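Local atomic coordinates of FEZ-1 protein (Fluoribacter gormanii, PDB entry 5WCK), a protein that is a zinc-dependent subclass B3 metallo-beta-lactamase that probably hydrolyses the beta-lactam ring of antibiotics. Residues P147-R151 with I187-K191; Y196-I200 with A250-Y254. The protein carries 2 engineered substitutions. All coordinates share one frame; numbering follows the deposited sequence.

Interaction 1. Residues P147-R151 with I187-K191; sequences PGHTR and ITYPK. With ZN (zinc ion), chain D.
T188 meets R151 through its backbone: an N-H of R151 NH2 is donated to T188 O at 2.8 Å, with an N-H...O angle of 152°. The oxygen lies at the guanidinium edge, in its plane, whereas NH2 stands above the carbonyl plane of T188. The T188 hydroxyl turns to other partners, F109 O and N186 OD1. Y189 makes the larger share, with R151 close behind. With CG anti to the backbone N (chi1 -176°), its ring reaches toward 147-151 and lies alongside the extended R151 chain, the two side chains running in opposite directions. R151 CG sits over the ring face in a CH-pi contact, 4.1 Å from the centroid. R151 NH1 comes 3.5 Å from Y189 CD1; guanidinium and ring planes are 40° apart, too tilted for a flat stack. The phenol oxygen comes up to the P147-G148 backbone, with Y189 OH 3.2 Å from G148 N at an angle too poor for a hydrogen bond. D195 OD2 bonds that hydroxyl instead, while G148 N bonds T150 O at 3.0 Å. At G148 the backbone angles would press any side chain into the preceding carbonyl O, hence glycine. One residue on, H149 NE2 binds zinc at 2.1 Å, a site completed by H71, H73 and a water; H149 ND1 is held by G176 O, which fixes the imidazole's rotation. Y189 thus packs on the back of a zinc-ligand loop of the metallo-beta-lactamase fold. That loop joins strands 139-145 and 154-162; R151 touches helix 95-103, and P147 and H149 touch helix 192-204 at D195 and Y196.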
ATOM      1  N   PRO A 147      -6.536  -2.339 -10.101  1.00  5.19           N
ATOM      2  CA  PRO A 147      -7.345  -3.413  -9.539  1.00  5.81           C
ATOM      3  C   PRO A 147      -6.910  -4.810  -9.974  1.00  5.52           C
ATOM      4  O   PRO A 147      -6.065  -4.984 -10.859  1.00  6.84           O
ATOM      5  CB  PRO A 147      -8.729  -3.068 -10.094  1.00  7.49           C
ATOM      6  CG  PRO A 147      -8.433  -2.515 -11.466  1.00  8.44           C
ATOM      7  CD  PRO A 147      -7.155  -1.728 -11.286  1.00  6.20           C
ATOM      8  N   GLY A 148      -7.508  -5.790  -9.307  1.00  5.87           N
ATOM      9  CA  GLY A 148      -7.266  -7.213  -9.552  1.00  6.48           C
ATOM     10  C   GLY A 148      -6.997  -7.943  -8.250  1.00  6.24           C
ATOM     11  O   GLY A 148      -7.780  -8.811  -7.826  1.00  6.64           O
ATOM     12  N   HIS A 149      -5.907  -7.549  -7.572  1.00  4.73           N
ATOM     13  CA  HIS A 149      -5.564  -8.098  -6.265  1.00  5.98           C
ATOM     14  C   HIS A 149      -6.707  -7.865  -5.270  1.00  4.98           C
ATOM     15  O   HIS A 149      -7.041  -8.755  -4.482  1.00  6.18           O
ATOM     16  CB  HIS A 149      -4.209  -7.561  -5.781  1.00  6.00           C
ATOM     17  CG  HIS A 149      -3.813  -8.142  -4.474  1.00  6.12           C
ATOM     18  ND1 HIS A 149      -3.197  -9.375  -4.358  1.00  6.16           N
ATOM     19  CD2 HIS A 149      -4.003  -7.677  -3.222  1.00  5.28           C
ATOM     20  CE1 HIS A 149      -3.010  -9.635  -3.060  1.00  6.30           C
ATOM     21  NE2 HIS A 149      -3.499  -8.604  -2.343  1.00  5.77           N
ATOM     22  N   THR A 150      -7.230  -6.638  -5.265  1.00  5.52           N
ATOM     23  CA  THR A 150      -8.541  -6.321  -4.718  1.00  5.64           C
ATOM     24  C   THR A 150      -9.255  -5.457  -5.744  1.00  6.00           C
ATOM     25  O   THR A 150      -8.659  -4.970  -6.703  1.00  6.99           O
ATOM     26  CB  THR A 150      -8.490  -5.596  -3.364  1.00  5.32           C
ATOM     27  OG1 THR A 150      -8.005  -4.271  -3.589  1.00  5.19           O
ATOM     28  CG2 THR A 150      -7.671  -6.316  -2.323  1.00  7.46           C
ATOM     29  N   ARG A 151     -10.570  -5.311  -5.578  1.00  5.59           N
ATOM     30  CA  ARG A 151     -11.345  -4.552  -6.557  1.00  5.39           C
ATOM     31  C   ARG A 151     -10.868  -3.098  -6.611  1.00  4.80           C
ATOM     32  O   ARG A 151     -10.929  -2.472  -7.672  1.00  5.85           O
ATOM     33  CB  ARG A 151     -12.821  -4.552  -6.157  1.00  6.91           C
ATOM     34  CG  ARG A 151     -13.474  -5.920  -6.132  1.00  7.17           C
ATOM     35  CD  ARG A 151     -14.896  -5.769  -5.624  1.00  8.26           C
ATOM     36  NE  ARG A 151     -15.671  -6.998  -5.564  1.00  6.48           N
ATOM     37  CZ  ARG A 151     -16.312  -7.558  -6.578  1.00  7.49           C
ATOM     38  NH1 ARG A 151     -16.212  -7.050  -7.800  1.00 10.19           N
ATOM     39  NH2 ARG A 151     -17.038  -8.653  -6.348  1.00  6.67           N
ATOM     40  N   ILE A 187     -16.954 -16.102 -10.438  1.00  6.82           N
ATOM     41  CA  ILE A 187     -18.395 -15.937 -10.181  1.00  8.65           C
ATOM     42  C   ILE A 187     -18.715 -14.617  -9.478  1.00  9.48           C
ATOM     43  O   ILE A 187     -19.763 -14.010  -9.778  1.00  9.53           O
ATOM     44  CB  ILE A 187     -18.893 -17.147  -9.371  1.00  7.94           C
ATOM     45  CG1 ILE A 187     -18.743 -18.458 -10.144  1.00  9.36           C
ATOM     46  CG2 ILE A 187     -20.310 -16.936  -8.839  1.00 10.67           C
ATOM     47  CD1 ILE A 187     -19.636 -18.593 -11.362  1.00 14.02           C
ATOM     48  N   THR A 188     -17.855 -14.176  -8.542  1.00  6.78           N
ATOM     49  CA  THR A 188     -18.157 -12.987  -7.745  1.00  7.86           C
ATOM     50  C   THR A 188     -17.549 -11.713  -8.352  1.00  7.10           C
ATOM     51  O   THR A 188     -18.043 -10.615  -8.123  1.00  8.92           O
ATOM     52  CB  THR A 188     -17.691 -13.180  -6.300  1.00  7.76           C
ATOM     53  OG1 THR A 188     -16.278 -13.413  -6.325  1.00  8.06           O
ATOM     54  CG2 THR A 188     -18.401 -14.335  -5.617  1.00 11.31           C
ATOM     55  N   TYR A 189     -16.443 -11.872  -9.088  1.00  7.01           N
ATOM     56  CA  TYR A 189     -15.645 -10.754  -9.634  1.00  8.21           C
ATOM     57  C   TYR A 189     -15.296 -11.065 -11.079  1.00  7.20           C
ATOM     58  O   TYR A 189     -14.159 -11.371 -11.412  1.00  8.53           O
ATOM     59  CB  TYR A 189     -14.420 -10.578  -8.739  1.00  8.29           C
ATOM     60  CG  TYR A 189     -13.458  -9.439  -9.009  1.00  6.60           C
ATOM     61  CD1 TYR A 189     -13.725  -8.390  -9.878  1.00  8.02           C
ATOM     62  CD2 TYR A 189     -12.238  -9.438  -8.348  1.00  7.06           C
ATOM     63  CE1 TYR A 189     -12.803  -7.374 -10.097  1.00  6.61           C
ATOM     64  CE2 TYR A 189     -11.325  -8.412  -8.519  1.00  6.69           C
ATOM     65  CZ  TYR A 189     -11.582  -7.404  -9.433  1.00  6.34           C
ATOM     66  OH  TYR A 189     -10.663  -6.397  -9.593  1.00  7.37           O
ATOM     67  N   PRO A 190     -16.279 -11.037 -12.003  1.00  6.63           N
ATOM     68  CA  PRO A 190     -16.028 -11.479 -13.367  1.00  7.00           C
ATOM     69  C   PRO A 190     -14.916 -10.730 -14.109  1.00  7.54           C
ATOM     70  O   PRO A 190     -14.256 -11.324 -14.978  1.00  8.04           O
ATOM     71  CB  PRO A 190     -17.372 -11.245 -14.075  1.00  7.91           C
ATOM     72  CG  PRO A 190     -18.385 -11.273 -12.951  1.00 10.02           C
ATOM     73  CD  PRO A 190     -17.693 -10.716 -11.737  1.00  9.26           C
ATOM     74  N   LYS A 191     -14.714  -9.460 -13.759  1.00  8.60           N
ATOM     75  CA  LYS A 191     -13.714  -8.646 -14.493  1.00  8.37           C
ATOM     76  C   LYS A 191     -12.317  -8.766 -13.861  1.00  9.28           C
ATOM     77  O   LYS A 191     -11.419  -7.976 -14.204  1.00  7.87           O
ATOM     78  CB  LYS A 191     -14.154  -7.184 -14.522  1.00  9.44           C
ATOM     79  CG  LYS A 191     -15.391  -6.945 -15.381  1.00 12.58           C
ATOM     80  CD  LYS A 191     -15.750  -5.503 -15.586  1.00 18.63           C
ATOM     81  CE  LYS A 191     -16.914  -5.367 -16.546  1.00 32.51           C
ATOM     82  NZ  LYS A 191     -17.315  -3.950 -16.715  1.00 46.28           N
TER
HETATM   83 ZN    ZN D 302      -3.645  -8.363  -0.283  1.00  8.50          ZN
HETATM   84  O   HOH W   1      -2.351  -8.772   1.143  1.00 18.67           O

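Interaction 2. Residues Y196-I200 with A250-Y254; sequences YKHSI and ANDFY
Y196 packs against F253 chiefly through its CB, which lies over one face of the phenylalanine ring, off toward the rim, 3.4 Å from F253 CE1. This is a CH-pi contact, 3.7 Å from Y196 CB to the ring centroid. The two rings are nearly parallel (23°) but displaced, with little overlap. The Y196 hydroxyl bonds G176 O, off the interface. K197 follows with its extended aliphatic chain, which runs crosswise to both F253 and Y254: K197 CE lies at the F253 edge, in the ring plane, and K197 CG is 3.5 Å from Y254 OH. I200, one turn beyond Y196, points into the interface. Its CG2 meets A250 CB at 3.7 Å, where the small alanine lets the backbones come close, while CD1 reaches F253 CD2 at 3.8 Å and also approaches Y254. F253, with CG anti to its own backbone N (chi1 165°), thus projects toward helix 192-204 and is touched by Y196, K197 and I200. Helix 192-204 and the C-terminal helix 239-262 form an antiparallel pair here, the segment axes at 158° and 10.6 Å apart at closest approach. Cohesion between them is mainly apolar and aromatic, without hydrogen bonds, and depends on the fit of the side chains, F253 and I200 giving the largest shares; the polar end of Y196 is satisfied on the zinc-site side, by the same G176 carbonyl that holds H149.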
ATOM      1  N   TYR A 196      -6.634  -6.962 -13.726  1.00  5.02           N
ATOM      2  CA  TYR A 196      -5.176  -7.182 -13.654  1.00  5.63           C
ATOM      3  C   TYR A 196      -4.509  -6.660 -14.936  1.00  6.25           C
ATOM      4  O   TYR A 196      -3.420  -6.047 -14.870  1.00  5.09           O
ATOM      5  CB  TYR A 196      -4.838  -8.664 -13.467  1.00  5.58           C
ATOM      6  CG  TYR A 196      -4.852  -9.177 -12.048  1.00  5.20           C
ATOM      7  CD1 TYR A 196      -3.774  -8.971 -11.206  1.00  6.00           C
ATOM      8  CD2 TYR A 196      -5.888  -9.963 -11.569  1.00  5.24           C
ATOM      9  CE1 TYR A 196      -3.733  -9.492  -9.917  1.00  3.87           C
ATOM     10  CE2 TYR A 196      -5.893 -10.450 -10.267  1.00  5.00           C
ATOM     11  CZ  TYR A 196      -4.794 -10.238  -9.444  1.00  5.35           C
ATOM     12  OH  TYR A 196      -4.754 -10.757  -8.172  1.00  5.33           O
ATOM     13  N   LYS A 197      -5.124  -6.927 -16.087  1.00  5.22           N
ATOM     14  CA  LYS A 197      -4.525  -6.498 -17.370  1.00  6.65           C
ATOM     15  C   LYS A 197      -4.448  -4.977 -17.445  1.00  6.55           C
ATOM     16  O   LYS A 197      -3.447  -4.413 -17.888  1.00  6.18           O
ATOM     17  CB  LYS A 197      -5.289  -7.114 -18.545  1.00  6.98           C
ATOM     18  CG  LYS A 197      -5.123  -8.620 -18.628  1.00  7.58           C
ATOM     19  CD  LYS A 197      -6.051  -9.301 -19.614  1.00  7.61           C
ATOM     20  CE  LYS A 197      -6.065 -10.806 -19.464  1.00  7.96           C
ATOM     21  NZ  LYS A 197      -6.993 -11.412 -20.460  1.00 10.70           N
ATOM     22  N   HIS A 198      -5.496  -4.309 -16.975  1.00  4.97           N
ATOM     23  CA  HIS A 198      -5.501  -2.861 -16.905  1.00  6.49           C
ATOM     24  C   HIS A 198      -4.392  -2.369 -15.975  1.00  6.53           C
ATOM     25  O   HIS A 198      -3.674  -1.425 -16.304  1.00  6.57           O
ATOM     26  CB  HIS A 198      -6.871  -2.338 -16.457  1.00  7.01           C
ATOM     27  CG  HIS A 198      -6.895  -0.863 -16.300  1.00  9.63           C
ATOM     28  ND1 HIS A 198      -6.827  -0.006 -17.388  1.00 14.94           N
ATOM     29  CD2 HIS A 198      -6.937  -0.089 -15.200  1.00 13.22           C
ATOM     30  CE1 HIS A 198      -6.858   1.241 -16.944  1.00 11.46           C
ATOM     31  NE2 HIS A 198      -6.901   1.222 -15.624  1.00 13.76           N
ATOM     32  N   SER A 199      -4.245  -3.008 -14.808  1.00  5.70           N
ATOM     33  CA  SER A 199      -3.201  -2.630 -13.862  1.00  5.19           C
ATOM     34  C   SER A 199      -1.818  -2.748 -14.516  1.00  4.83           C
ATOM     35  O   SER A 199      -0.947  -1.914 -14.299  1.00  4.83           O
ATOM     36  CB  SER A 199      -3.248  -3.443 -12.624  1.00  5.57           C
ATOM     37  OG  SER A 199      -4.385  -3.113 -11.856  1.00  6.79           O
ATOM     38  N   ILE A 200      -1.608  -3.837 -15.241  1.00  4.94           N
ATOM     39  CA  ILE A 200      -0.327  -4.047 -15.948  1.00  4.71           C
ATOM     40  C   ILE A 200      -0.086  -2.902 -16.936  1.00  6.62           C
ATOM     41  O   ILE A 200       1.016  -2.332 -16.978  1.00  6.21           O
ATOM     42  CB  ILE A 200      -0.284  -5.420 -16.634  1.00  5.75           C
ATOM     43  CG1 ILE A 200      -0.234  -6.532 -15.586  1.00  6.33           C
ATOM     44  CG2 ILE A 200       0.887  -5.507 -17.600  1.00  7.03           C
ATOM     45  CD1 ILE A 200      -0.607  -7.878 -16.090  1.00  7.62           C
ATOM     46  N   ALA A 250       3.787  -8.822 -14.027  1.00  6.46           N
ATOM     47  CA  ALA A 250       2.950  -8.963 -15.221  1.00  8.02           C
ATOM     48  C   ALA A 250       3.129 -10.381 -15.786  1.00  7.22           C
ATOM     49  O   ALA A 250       2.161 -11.068 -16.138  1.00  6.75           O
ATOM     50  CB  ALA A 250       3.309  -7.906 -16.234  1.00  7.58           C
ATOM     51  N   ASN A 251       4.385 -10.846 -15.847  1.00  6.97           N
ATOM     52  CA  ASN A 251       4.669 -12.174 -16.346  1.00 10.64           C
ATOM     53  C   ASN A 251       4.038 -13.224 -15.414  1.00  9.30           C
ATOM     54  O   ASN A 251       3.463 -14.201 -15.891  1.00  9.70           O
ATOM     55  CB  ASN A 251       6.174 -12.366 -16.537  1.00  9.41           C
ATOM     56  CG  ASN A 251       6.682 -11.644 -17.771  1.00 16.11           C
ATOM     57  OD1 ASN A 251       5.927 -11.430 -18.717  1.00 17.08           O
ATOM     58  ND2 ASN A 251       7.948 -11.246 -17.762  1.00 16.27           N
ATOM     59  N   ASP A 252       4.133 -13.029 -14.089  1.00  6.70           N
ATOM     60  CA  ASP A 252       3.541 -13.945 -13.098  1.00  6.14           C
ATOM     61  C   ASP A 252       2.023 -14.064 -13.320  1.00  7.08           C
ATOM     62  O   ASP A 252       1.453 -15.156 -13.208  1.00  7.83           O
ATOM     63  CB  ASP A 252       3.822 -13.495 -11.665  1.00  6.83           C
ATOM     64  CG  ASP A 252       5.277 -13.591 -11.225  1.00 10.54           C
ATOM     65  OD1 ASP A 252       6.065 -14.258 -11.935  1.00 11.96           O
ATOM     66  OD2 ASP A 252       5.629 -12.963 -10.166  1.00 11.52           O
ATOM     67  N   PHE A 253       1.367 -12.942 -13.620  1.00  6.84           N
ATOM     68  CA  PHE A 253      -0.059 -12.942 -13.856  1.00  4.88           C
ATOM     69  C   PHE A 253      -0.370 -13.813 -15.081  1.00  5.14           C
ATOM     70  O   PHE A 253      -1.262 -14.683 -15.028  1.00  6.60           O
ATOM     71  CB  PHE A 253      -0.628 -11.529 -14.031  1.00  6.68           C
ATOM     72  CG  PHE A 253      -2.013 -11.539 -14.619  1.00  5.73           C
ATOM     73  CD1 PHE A 253      -3.125 -11.793 -13.831  1.00  4.74           C
ATOM     74  CD2 PHE A 253      -2.213 -11.366 -15.978  1.00  5.38           C
ATOM     75  CE1 PHE A 253      -4.384 -11.873 -14.389  1.00  6.06           C
ATOM     76  CE2 PHE A 253      -3.476 -11.425 -16.537  1.00  8.42           C
ATOM     77  CZ  PHE A 253      -4.561 -11.682 -15.741  1.00  6.86           C
ATOM     78  N   TYR A 254       0.356 -13.596 -16.182  1.00  5.99           N
ATOM     79  CA  TYR A 254       0.117 -14.363 -17.403  1.00  7.07           C
ATOM     80  C   TYR A 254       0.506 -15.832 -17.242  1.00  6.61           C
ATOM     81  O   TYR A 254      -0.116 -16.706 -17.850  1.00  8.31           O
ATOM     82  CB  TYR A 254       0.760 -13.702 -18.620  1.00  7.68           C
ATOM     83  CG  TYR A 254      -0.110 -12.631 -19.226  1.00  6.16           C
ATOM     84  CD1 TYR A 254      -1.093 -12.951 -20.147  1.00  7.19           C
ATOM     85  CD2 TYR A 254      -0.020 -11.316 -18.816  1.00  5.24           C
ATOM     86  CE1 TYR A 254      -1.924 -11.986 -20.679  1.00  7.92           C
ATOM     87  CE2 TYR A 254      -0.840 -10.340 -19.331  1.00  7.50           C
ATOM     88  CZ  TYR A 254      -1.795 -10.676 -20.266  1.00  8.01           C
ATOM     89  OH  TYR A 254      -2.588  -9.702 -20.767  1.00  8.79           O
TER

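In the fold
Along the chain the contacts come in series, neither nested nor crossed. Interaction 1 closes a loop of 35 residues, holding strands 154-162 and 165-172, and brings the approach to helix 192-204 back onto a zinc-ligand loop. Interaction 2 opens five residues later, inside that helix, and closes over 49 mainly helical residues when the C-terminal helix 239-262 returns beside it. Interaction 1 ends at the N-cap of helix 192-204 and interaction 2 lies on it, so the helix connects the two. The two contacts touch directly, their centres 13 Å apart: P147 O is 2.7 Å from S199 OG, a probable hydrogen bond, and Y196 packs against G148 and H149.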